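Local coordinates for protein yjcS (Bacillus subtilis, PDB 1Q8B) that is of unknown function but belongs by fold to the antibiotic biosynthesis monooxygenase family of dimeric alpha/beta barrels, consistent with an enzymatic role, at residues 75-78 against 79-83; 84-87 against 88-91; 40-43 against 44-47; 30-33 against 34-38. All coordinates share one frame; numbering follows the deposited sequence.

Interaction 1: 75-78 against 79-83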
loop_
_atom_site.group_PDB
_atom_site.type_symbol
_atom_site.label_atom_id
_atom_site.label_comp_id
_atom_site.label_asym_id
_atom_site.label_seq_id
_atom_site.Cartn_x
_atom_site.Cartn_y
_atom_site.Cartn_z
ATOM N N VAL A 75 -2.058 -0.454 7.233
ATOM C CA VAL A 75 -0.632 -0.258 6.967
ATOM C C VAL A 75 -0.329 -0.612 5.513
ATOM O O VAL A 75 0.379 0.116 4.823
ATOM C CB VAL A 75 0.252 -1.149 7.884
ATOM C CG1 VAL A 75 1.722 -0.953 7.543
ATOM C CG2 VAL A 75 0.009 -0.806 9.338
ATOM N N LYS A 76 -0.865 -1.740 5.056
ATOM C CA LYS A 76 -0.658 -2.176 3.684
ATOM C C LYS A 76 -1.310 -1.199 2.710
ATOM O O LYS A 76 -0.718 -0.855 1.688
ATOM C CB LYS A 76 -1.208 -3.595 3.504
ATOM C CG LYS A 76 -0.324 -4.632 4.189
ATOM C CD LYS A 76 -0.927 -6.023 4.221
ATOM C CE LYS A 76 0.052 -6.997 4.864
ATOM N NZ LYS A 76 -0.549 -8.338 5.110
ATOM N N ILE A 77 -2.520 -0.745 3.033
ATOM C CA ILE A 77 -3.225 0.224 2.188
ATOM C C ILE A 77 -2.375 1.490 2.081
ATOM O O ILE A 77 -2.268 2.097 1.013
ATOM C CB ILE A 77 -4.614 0.576 2.775
ATOM C CG1 ILE A 77 -5.590 -0.572 2.511
ATOM C CG2 ILE A 77 -5.140 1.858 2.158
ATOM C CD1 ILE A 77 -6.924 -0.417 3.189
ATOM N N HIS A 78 -1.773 1.873 3.202
ATOM C CA HIS A 78 -0.900 3.037 3.266
ATOM C C HIS A 78 0.191 2.987 2.194
ATOM O O HIS A 78 0.488 3.998 1.556
ATOM C CB HIS A 78 -0.249 3.107 4.651
ATOM C CG HIS A 78 0.918 4.047 4.740
ATOM N ND1 HIS A 78 0.818 5.396 4.472
ATOM C CD2 HIS A 78 2.204 3.832 5.105
ATOM C CE1 HIS A 78 1.991 5.971 4.669
ATOM N NE2 HIS A 78 2.850 5.045 5.054
ATOM N N PHE A 79 0.788 1.815 1.997
ATOM C CA PHE A 79 1.857 1.692 1.018
ATOM C C PHE A 79 1.400 1.616 -0.429
ATOM O O PHE A 79 2.235 1.522 -1.327
ATOM C CB PHE A 79 2.760 0.502 1.346
ATOM C CG PHE A 79 3.554 0.692 2.595
ATOM C CD1 PHE A 79 3.156 0.100 3.785
ATOM C CD2 PHE A 79 4.667 1.526 2.601
ATOM C CE1 PHE A 79 3.854 0.342 4.969
ATOM C CE2 PHE A 79 5.373 1.775 3.783
ATOM C CZ PHE A 79 4.961 1.181 4.966
ATOM N N THR A 80 0.089 1.655 -0.660
ATOM C CA THR A 80 -0.425 1.638 -2.026
ATOM C C THR A 80 -0.758 3.073 -2.433
ATOM O O THR A 80 -0.904 3.374 -3.616
ATOM C CB THR A 80 -1.701 0.787 -2.164
ATOM O OG1 THR A 80 -2.794 1.453 -1.522
ATOM C CG2 THR A 80 -1.502 -0.584 -1.543
ATOM N N LYS A 81 -0.871 3.958 -1.445
ATOM C CA LYS A 81 -1.184 5.362 -1.697
ATOM C C LYS A 81 -0.064 6.005 -2.500
ATOM O O LYS A 81 1.110 5.705 -2.285
ATOM C CB LYS A 81 -1.337 6.119 -0.380
ATOM C CG LYS A 81 -2.347 5.528 0.581
ATOM C CD LYS A 81 -3.740 5.559 0.008
ATOM C CE LYS A 81 -4.745 5.161 1.064
ATOM N NZ LYS A 81 -6.132 5.138 0.516
ATOM N N LYS A 82 -0.424 6.896 -3.416
ATOM C CA LYS A 82 0.569 7.567 -4.241
ATOM C C LYS A 82 1.483 8.483 -3.430
ATOM O O LYS A 82 2.663 8.604 -3.743
ATOM C CB LYS A 82 -0.106 8.385 -5.342
ATOM C CG LYS A 82 0.894 9.165 -6.181
ATOM C CD LYS A 82 0.237 10.150 -7.135
ATOM C CE LYS A 82 1.303 10.876 -7.948
ATOM N NZ LYS A 82 2.142 9.882 -8.695
ATOM N N HIS A 83 0.947 9.135 -2.398
ATOM C CA HIS A 83 1.774 10.030 -1.590
ATOM C C HIS A 83 2.859 9.257 -0.854
ATOM O O HIS A 83 3.933 9.789 -0.570
ATOM C CB HIS A 83 0.929 10.859 -0.597
ATOM C CG HIS A 83 0.057 10.048 0.315
ATOM N ND1 HIS A 83 -1.319 10.065 0.233
ATOM C CD2 HIS A 83 0.361 9.235 1.354
ATOM C CE1 HIS A 83 -1.826 9.297 1.181
ATOM N NE2 HIS A 83 -0.827 8.782 1.876
#

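Interaction 2: 84-87 against 88-91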
loop_
_atom_site.group_PDB
_atom_site.type_symbol
_atom_site.label_atom_id
_atom_site.label_comp_id
_atom_site.label_asym_id
_atom_site.label_seq_id
_atom_site.Cartn_x
_atom_site.Cartn_y
_atom_site.Cartn_z
ATOM N N THR A 84 2.586 7.991 -0.563
ATOM C CA THR A 84 3.565 7.154 0.108
ATOM C C THR A 84 4.608 6.706 -0.910
ATOM O O THR A 84 5.807 6.852 -0.687
ATOM C CB THR A 84 2.904 5.921 0.721
ATOM O OG1 THR A 84 1.906 6.337 1.659
ATOM C CG2 THR A 84 3.933 5.071 1.435
ATOM N N ILE A 85 4.149 6.177 -2.039
ATOM C CA ILE A 85 5.053 5.705 -3.085
ATOM C C ILE A 85 5.956 6.822 -3.619
ATOM O O ILE A 85 7.107 6.574 -3.986
ATOM C CB ILE A 85 4.256 5.071 -4.247
ATOM C CG1 ILE A 85 3.526 3.826 -3.743
ATOM C CG2 ILE A 85 5.187 4.706 -5.387
ATOM C CD1 ILE A 85 2.517 3.262 -4.725
ATOM N N ASP A 86 5.443 8.049 -3.658
ATOM C CA ASP A 86 6.230 9.185 -4.133
ATOM C C ASP A 86 7.508 9.367 -3.307
ATOM O O ASP A 86 8.581 9.613 -3.853
ATOM C CB ASP A 86 5.397 10.468 -4.074
ATOM C CG ASP A 86 4.452 10.611 -5.256
ATOM O OD1 ASP A 86 3.578 11.508 -5.210
ATOM O OD2 ASP A 86 4.592 9.838 -6.232
ATOM N N VAL A 87 7.392 9.251 -1.990
ATOM C CA VAL A 87 8.551 9.394 -1.111
ATOM C C VAL A 87 9.463 8.177 -1.276
ATOM O O VAL A 87 10.689 8.284 -1.291
ATOM C CB VAL A 87 8.111 9.496 0.372
ATOM C CG1 VAL A 87 9.332 9.591 1.282
ATOM C CG2 VAL A 87 7.215 10.702 0.560
ATOM N N GLN A 88 8.833 7.016 -1.411
ATOM C CA GLN A 88 9.523 5.744 -1.567
ATOM C C GLN A 88 10.439 5.748 -2.795
ATOM O O GLN A 88 11.585 5.297 -2.733
ATOM C CB GLN A 88 8.467 4.646 -1.679
ATOM C CG GLN A 88 8.942 3.244 -1.428
ATOM C CD GLN A 88 7.779 2.260 -1.347
ATOM O OE1 GLN A 88 7.982 1.042 -1.297
ATOM N NE2 GLN A 88 6.551 2.786 -1.333
ATOM N N LYS A 89 9.932 6.274 -3.903
ATOM C CA LYS A 89 10.688 6.337 -5.148
ATOM C C LYS A 89 11.946 7.196 -5.049
ATOM O O LYS A 89 12.835 7.098 -5.893
ATOM C CB LYS A 89 9.779 6.854 -6.267
ATOM C CG LYS A 89 8.608 5.923 -6.561
ATOM C CD LYS A 89 7.463 6.630 -7.273
ATOM C CE LYS A 89 7.854 7.122 -8.657
ATOM N NZ LYS A 89 6.680 7.725 -9.361
ATOM N N GLN A 90 12.020 8.035 -4.018
ATOM C CA GLN A 90 13.176 8.911 -3.815
ATOM C C GLN A 90 14.347 8.182 -3.163
ATOM O O GLN A 90 15.468 8.688 -3.141
ATOM C CB GLN A 90 12.778 10.122 -2.963
ATOM C CG GLN A 90 11.787 11.036 -3.660
ATOM C CD GLN A 90 11.407 12.243 -2.835
ATOM O OE1 GLN A 90 12.258 13.043 -2.457
ATOM N NE2 GLN A 90 10.121 12.383 -2.554
ATOM N N GLU A 91 14.078 6.997 -2.623
ATOM C CA GLU A 91 15.109 6.188 -1.984
ATOM C C GLU A 91 15.922 6.993 -0.981
ATOM O O GLU A 91 17.150 6.975 -1.013
ATOM C CB GLU A 91 16.049 5.623 -3.044
ATOM C CG GLU A 91 15.350 4.860 -4.143
ATOM C CD GLU A 91 16.255 4.614 -5.334
ATOM O OE1 GLU A 91 15.801 3.956 -6.295
ATOM O OE2 GLU A 91 17.418 5.079 -5.314
#

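Interaction 3: 40-43 against 44-47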
loop_
_atom_site.group_PDB
_atom_site.type_symbol
_atom_site.label_atom_id
_atom_site.label_comp_id
_atom_site.label_asym_id
_atom_site.label_seq_id
_atom_site.Cartn_x
_atom_site.Cartn_y
_atom_site.Cartn_z
ATOM N N GLU A 40 1.489 14.735 6.605
ATOM C CA GLU A 40 0.239 15.451 6.428
ATOM C C GLU A 40 -0.789 14.641 5.648
ATOM O O GLU A 40 -1.965 14.594 6.014
ATOM C CB GLU A 40 0.486 16.776 5.718
ATOM C CG GLU A 40 -0.715 17.685 5.782
ATOM C CD GLU A 40 -0.513 18.957 5.004
ATOM O OE1 GLU A 40 0.495 19.654 5.265
ATOM O OE2 GLU A 40 -1.368 19.255 4.137
ATOM N N GLU A 41 -0.344 13.998 4.575
ATOM C CA GLU A 41 -1.243 13.202 3.754
ATOM C C GLU A 41 -1.655 11.863 4.374
ATOM O O GLU A 41 -2.808 11.451 4.232
ATOM C CB GLU A 41 -0.628 12.969 2.363
ATOM C CG GLU A 41 -0.643 14.206 1.467
ATOM C CD GLU A 41 -2.031 14.842 1.376
ATOM O OE1 GLU A 41 -2.940 14.227 0.771
ATOM O OE2 GLU A 41 -2.214 15.957 1.924
ATOM N N THR A 42 -0.743 11.185 5.073
ATOM C CA THR A 42 -1.115 9.894 5.656
ATOM C C THR A 42 -2.053 10.052 6.856
ATOM O O THR A 42 -2.825 9.141 7.160
ATOM C CB THR A 42 0.133 9.010 6.042
ATOM O OG1 THR A 42 0.551 9.296 7.373
ATOM C CG2 THR A 42 1.286 9.267 5.110
ATOM N N ASN A 43 -2.014 11.198 7.533
ATOM C CA ASN A 43 -2.924 11.408 8.659
ATOM C C ASN A 43 -4.356 11.551 8.156
ATOM O O ASN A 43 -5.307 11.441 8.922
ATOM C CB ASN A 43 -2.538 12.647 9.468
ATOM C CG ASN A 43 -1.525 12.337 10.558
ATOM O OD1 ASN A 43 -0.339 12.632 10.424
ATOM N ND2 ASN A 43 -1.990 11.724 11.640
ATOM N N LYS A 44 -4.503 11.792 6.859
ATOM C CA LYS A 44 -5.822 11.927 6.254
ATOM C C LYS A 44 -6.350 10.572 5.787
ATOM O O LYS A 44 -7.527 10.454 5.449
ATOM C CB LYS A 44 -5.778 12.873 5.055
ATOM C CG LYS A 44 -5.418 14.312 5.370
ATOM C CD LYS A 44 -5.278 15.083 4.065
ATOM C CE LYS A 44 -4.783 16.497 4.269
ATOM N NZ LYS A 44 -4.515 17.140 2.945
ATOM N N GLU A 45 -5.482 9.560 5.739
ATOM C CA GLU A 45 -5.917 8.233 5.320
ATOM C C GLU A 45 -6.933 7.767 6.345
ATOM O O GLU A 45 -6.766 7.996 7.546
ATOM C CB GLU A 45 -4.754 7.245 5.284
ATOM C CG GLU A 45 -3.626 7.631 4.347
ATOM C CD GLU A 45 -2.505 6.602 4.334
ATOM O OE1 GLU A 45 -1.400 6.930 3.848
ATOM O OE2 GLU A 45 -2.731 5.465 4.806
ATOM N N GLU A 46 -7.985 7.116 5.867
ATOM C CA GLU A 46 -9.044 6.634 6.734
ATOM C C GLU A 46 -8.568 5.744 7.881
ATOM O O GLU A 46 -8.976 5.935 9.029
ATOM C CB GLU A 46 -10.079 5.886 5.900
ATOM C CG GLU A 46 -11.496 6.268 6.248
ATOM C CD GLU A 46 -11.704 7.768 6.167
ATOM O OE1 GLU A 46 -11.435 8.342 5.087
ATOM O OE2 GLU A 46 -12.131 8.378 7.177
ATOM N N GLY A 47 -7.706 4.779 7.568
ATOM C CA GLY A 47 -7.217 3.859 8.582
ATOM C C GLY A 47 -6.112 4.345 9.506
ATOM O O GLY A 47 -5.683 3.610 10.392
#

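Interaction 4: 30-33 against 34-38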
loop_
_atom_site.group_PDB
_atom_site.type_symbol
_atom_site.label_atom_id
_atom_site.label_comp_id
_atom_site.label_asym_id
_atom_site.label_seq_id
_atom_site.Cartn_x
_atom_site.Cartn_y
_atom_site.Cartn_z
ATOM N N GLU A 30 15.796 19.229 3.969
ATOM C CA GLU A 30 15.109 18.933 2.721
ATOM C C GLU A 30 14.372 17.607 2.875
ATOM O O GLU A 30 13.200 17.482 2.504
ATOM C CB GLU A 30 16.108 18.822 1.568
ATOM C CG GLU A 30 16.849 20.108 1.223
ATOM C CD GLU A 30 17.740 19.957 -0.012
ATOM O OE1 GLU A 30 18.456 20.926 -0.352
ATOM O OE2 GLU A 30 17.723 18.875 -0.648
ATOM N N ILE A 31 15.074 16.620 3.424
ATOM C CA ILE A 31 14.497 15.302 3.634
ATOM C C ILE A 31 13.284 15.372 4.553
ATOM O O ILE A 31 12.238 14.800 4.251
ATOM C CB ILE A 31 15.543 14.325 4.231
ATOM C CG1 ILE A 31 16.668 14.085 3.212
ATOM C CG2 ILE A 31 14.864 13.010 4.627
ATOM C CD1 ILE A 31 17.866 13.320 3.761
HETATM N N MSE A 32 13.411 16.087 5.666
HETATM C CA MSE A 32 12.297 16.198 6.596
HETATM C C MSE A 32 11.068 16.868 5.997
HETATM O O MSE A 32 9.949 16.558 6.392
HETATM C CB MSE A 32 12.726 16.922 7.872
HETATM C CG MSE A 32 13.516 16.044 8.828
HETATM SE SE MSE A 32 12.642 14.321 9.194
HETATM C CE MSE A 32 10.895 14.961 9.743
ATOM N N LYS A 33 11.262 17.782 5.050
ATOM C CA LYS A 33 10.120 18.442 4.418
ATOM C C LYS A 33 9.285 17.409 3.681
ATOM O O LYS A 33 8.056 17.482 3.670
ATOM C CB LYS A 33 10.581 19.524 3.439
ATOM C CG LYS A 33 10.989 20.819 4.116
ATOM C CD LYS A 33 11.378 21.879 3.097
ATOM C CE LYS A 33 11.622 23.226 3.771
ATOM N NZ LYS A 33 12.684 23.159 4.818
ATOM N N GLU A 34 9.959 16.442 3.065
ATOM C CA GLU A 34 9.274 15.380 2.340
ATOM C C GLU A 34 8.509 14.519 3.324
ATOM O O GLU A 34 7.392 14.081 3.043
ATOM C CB GLU A 34 10.273 14.522 1.560
ATOM C CG GLU A 34 10.670 15.136 0.241
ATOM C CD GLU A 34 9.458 15.439 -0.629
ATOM O OE1 GLU A 34 8.800 14.483 -1.096
ATOM O OE2 GLU A 34 9.157 16.636 -0.834
ATOM N N PHE A 35 9.107 14.281 4.488
ATOM C CA PHE A 35 8.435 13.482 5.497
ATOM C C PHE A 35 7.267 14.239 6.129
ATOM O O PHE A 35 6.284 13.632 6.547
ATOM C CB PHE A 35 9.434 13.002 6.552
ATOM C CG PHE A 35 10.152 11.746 6.154
ATOM C CD1 PHE A 35 11.213 11.786 5.260
ATOM C CD2 PHE A 35 9.706 10.511 6.601
ATOM C CE1 PHE A 35 11.808 10.619 4.815
ATOM C CE2 PHE A 35 10.295 9.343 6.163
ATOM C CZ PHE A 35 11.346 9.396 5.267
ATOM N N LYS A 36 7.359 15.563 6.185
ATOM C CA LYS A 36 6.264 16.339 6.744
ATOM C C LYS A 36 5.089 16.336 5.778
ATOM O O LYS A 36 3.936 16.280 6.197
ATOM C CB LYS A 36 6.719 17.764 7.050
ATOM C CG LYS A 36 7.613 17.827 8.282
ATOM C CD LYS A 36 6.884 17.239 9.489
ATOM C CE LYS A 36 7.807 16.962 10.662
ATOM N NZ LYS A 36 7.029 16.334 11.772
ATOM N N LYS A 37 5.372 16.381 4.479
ATOM C CA LYS A 37 4.293 16.346 3.501
ATOM C C LYS A 37 3.639 14.973 3.575
ATOM O O LYS A 37 2.409 14.853 3.533
ATOM C CB LYS A 37 4.826 16.600 2.092
ATOM C CG LYS A 37 5.430 17.991 1.901
ATOM C CD LYS A 37 5.488 18.392 0.432
ATOM C CE LYS A 37 6.237 17.363 -0.402
ATOM N NZ LYS A 37 6.157 17.660 -1.866
ATOM N N LEU A 38 4.468 13.935 3.691
ATOM C CA LEU A 38 3.964 12.567 3.797
ATOM C C LEU A 38 3.113 12.437 5.054
ATOM O O LEU A 38 2.034 11.852 5.019
ATOM C CB LEU A 38 5.118 11.566 3.865
ATOM C CG LEU A 38 4.704 10.116 4.136
ATOM C CD1 LEU A 38 3.833 9.600 2.997
ATOM C CD2 LEU A 38 5.945 9.257 4.298
HETATM O O HOH W 1 11.228 18.627 0.190
#

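Interaction 1: 75-78 against 79-83
Helix 72-78 ends in a tight turn, in which the carbonyl of Ile-77 takes the amide of Thr-80 at 2.9 Å while the carbonyl of His-78 takes that of Lys-81. This is the break between two short helices of the ferredoxin-like ABM fold, with Lys-81 as N-cap residue of helix 82-88. Ile-77 O is gripped twice: Thr-80 N comes from above the carbonyl plane, and Thr-80 OG1 donates in that plane, on a lone pair, at 2.7 Å. The threonine hydroxyl can reach back because it sits between its own backbone N and carbonyl carbon (chi1 71°). Thr-80 OG1 also bonds Val-95 N of the second subunit, so the turn is part of the dimer interface. Lys-81 runs alongside Ile-77, its CE 3.5 Å from Ile-77 CG2, and delivers NZ to Val-95 O of the second subunit.

His-78, which is buried, makes a T-shaped pair with Phe-79, planes at 63°. Its ND1 is held by Glu-45, which would fix the ring's rotation. Val-75 lies beside Phe-79 and points the same way, bringing CG1 to 3.6 Å from Phe-79 CE1. The imidazole presents its edge to the phenyl face, where His-78 CD2 stands 3.7 Å above the Phe-79 ring plane, over its centre.

Interaction 2: 84-87 against 88-91
Lys-89 folds back along Ile-85, one helical turn earlier, and can be followed atom by atom. Its CB lies near the carbonyl oxygen of Ile-85; CG comes closer, 3.1 Å from Ile-85 O; CD then slides against the branch methyl, 3.5 Å from Ile-85 CG2. The chain bends at its third torsion (chi3 65°), and beyond CE the ammonium nitrogen NZ ends 4.3 Å from Asp-86 OD2, too far for a salt bridge. The stronger partner of Lys-89 NZ is the carboxylate of Glu-91 of the second subunit.

These residues close helix 82-88, a helix of the ferredoxin-like ABM fold that packs on helix 28-42 through Thr-84 and Val-87, just before the chain enters strand 93-103. The last regular bonds run from Gln-88 N to Thr-84 O and from Lys-89 N to Ile-85 O, the latter 2.8 Å long. A type I turn from Gln-88 to Glu-91 follows, and Glu-91 leaves helical geometry with positive phi. In this last turn Gln-90 N bonds Val-87 O at 3.0 Å, an i to i+3 bond.

Gln-88 extends across Ile-85, its NE2 4.0 Å from Ile-85 CG1. Gln-90 turns its amide back toward the helix: CB touches Val-87 O, CG passes Asp-86 O, and NE2 makes a weak bond of 3.4 Å to Asp-86 O while also donating to Glu-34 of helix 28-42.

Interaction 3: 40-43 against 44-47
A type I turn from Thr-42 to Glu-45 carries the chain off the C-terminal end of helix 28-42, and a salt-bridge network of Glu-40, Glu-41 and Lys-44 joins the helix end to the turn. The extended chain of Lys-44 (chi2 174°) runs its aliphatic part back along the last helical turn, with CG 3.5 Å from Glu-40 O. At the tip, Lys-44 NZ meets Glu-41 OE2 at 2.8 Å, approaching from the syn side and only 19° out of the carboxylate plane. Glu-41 brings its carboxylate there by bending at chi2 (-52°) and crosses the lysine at a slant. Glu-40, by contrast, is extended and lies beside the lysine pointing the same way; its OE2 makes a long salt bridge of 4.0 Å to Lys-44 NZ. One ammonium group thus sits between two carboxylates, which would offset part of the negative charge gathered there.

The backbone makes two i to i+3 bonds, Lys-44 N to Glu-41 O at 3.1 Å and Glu-45 N to Thr-42 O at 3.0 Å. Glu-45 crosses Thr-42 obliquely, placing OE1 3.4 Å from Thr-42 CB. That same oxygen, on a buried residue, ties the turn to His-78 at the end of helix 72-78 and to His-83 NE2 of helix 82-88. Thr-42 packs on Phe-51 of strand 48-55 and on His-83 of helix 82-88, while the Gly-47 backbone bonds Glu-70 as the chain moves on to strand 48-55.

Interaction 4: 30-33 against 34-38
The middle of helix 28-42, which lies across the antiparallel sheet, sets an apolar cluster of Ile-31, Met-32 and Phe-35 against the strands. Met-32 is modelled as selenomethionine. Ile-31 and Phe-35, a full turn apart, run side by side, with CG2 of Ile-31 3.9 Å from CE1 of Phe-35. The edge of the phenyl ring also meets the backbone, for Ile-31 O lies in the ring plane, 3.3 Å from Phe-35 CD1. Met-32 bends at both chi2 (-50°) and chi3, which carries its methyl CE forward along the helix, to 4.0 Å from Phe-35 CB. Its selenium lies 5.5 Å from the centroid of the Phe-35 ring, 42° off the normal, an oblique Met-aromatic contact. The same methyl, CE of Met-32, touches CE of Lys-36 before that chain leads on to Ala-53 O and Glu-39.

Regular helical bonds hold the frame, among them Lys-36 N to Met-32 O at 2.8 Å. On a neighbouring, polar flank of the helix, Glu-34 folds at chi2, and a water bridges its OE2 to Glu-30 O, donating to both. Lys-37 NZ adds a salt bridge of 3.3 Å to Glu-34 OE2, leaving OE1 to Gln-90.

Ile-31, Met-32 and Phe-35 all rest on Ile-63 of strand 62-69, and Phe-35 also on Leu-20 of strand 13-22: an amphipathic helix packed on one face of a four-stranded antiparallel sheet, as in the ferredoxin-like fold of ABM proteins, with the strands here in the order 48-55, 62-69, 13-22, 93-103.

How the interactions relate
Interactions 3 and 4 share helix 28-42, interaction 4 over the sheet and interaction 3 at the helix end; interactions 1 and 2 follow one another on helix 82-88, joined where His-78 O meets Thr-84 OG1. The apolar side of interaction 4 belongs to the core, interactions 1 and 3 are partly buried, and interaction 2 is a surface contact. Aromatic and aliphatic packing leads in 4, a T-shaped ring pair and a doubly bonded carbonyl in 1, backbone helix bonds and aliphatic contact in 2, charge pairing in 3. Across the helices, Glu-45 joins 3 to 1 through two histidines, and Gln-90 joins 2 to 4 through Glu-34. Only 1 and 2 also touch the second subunit.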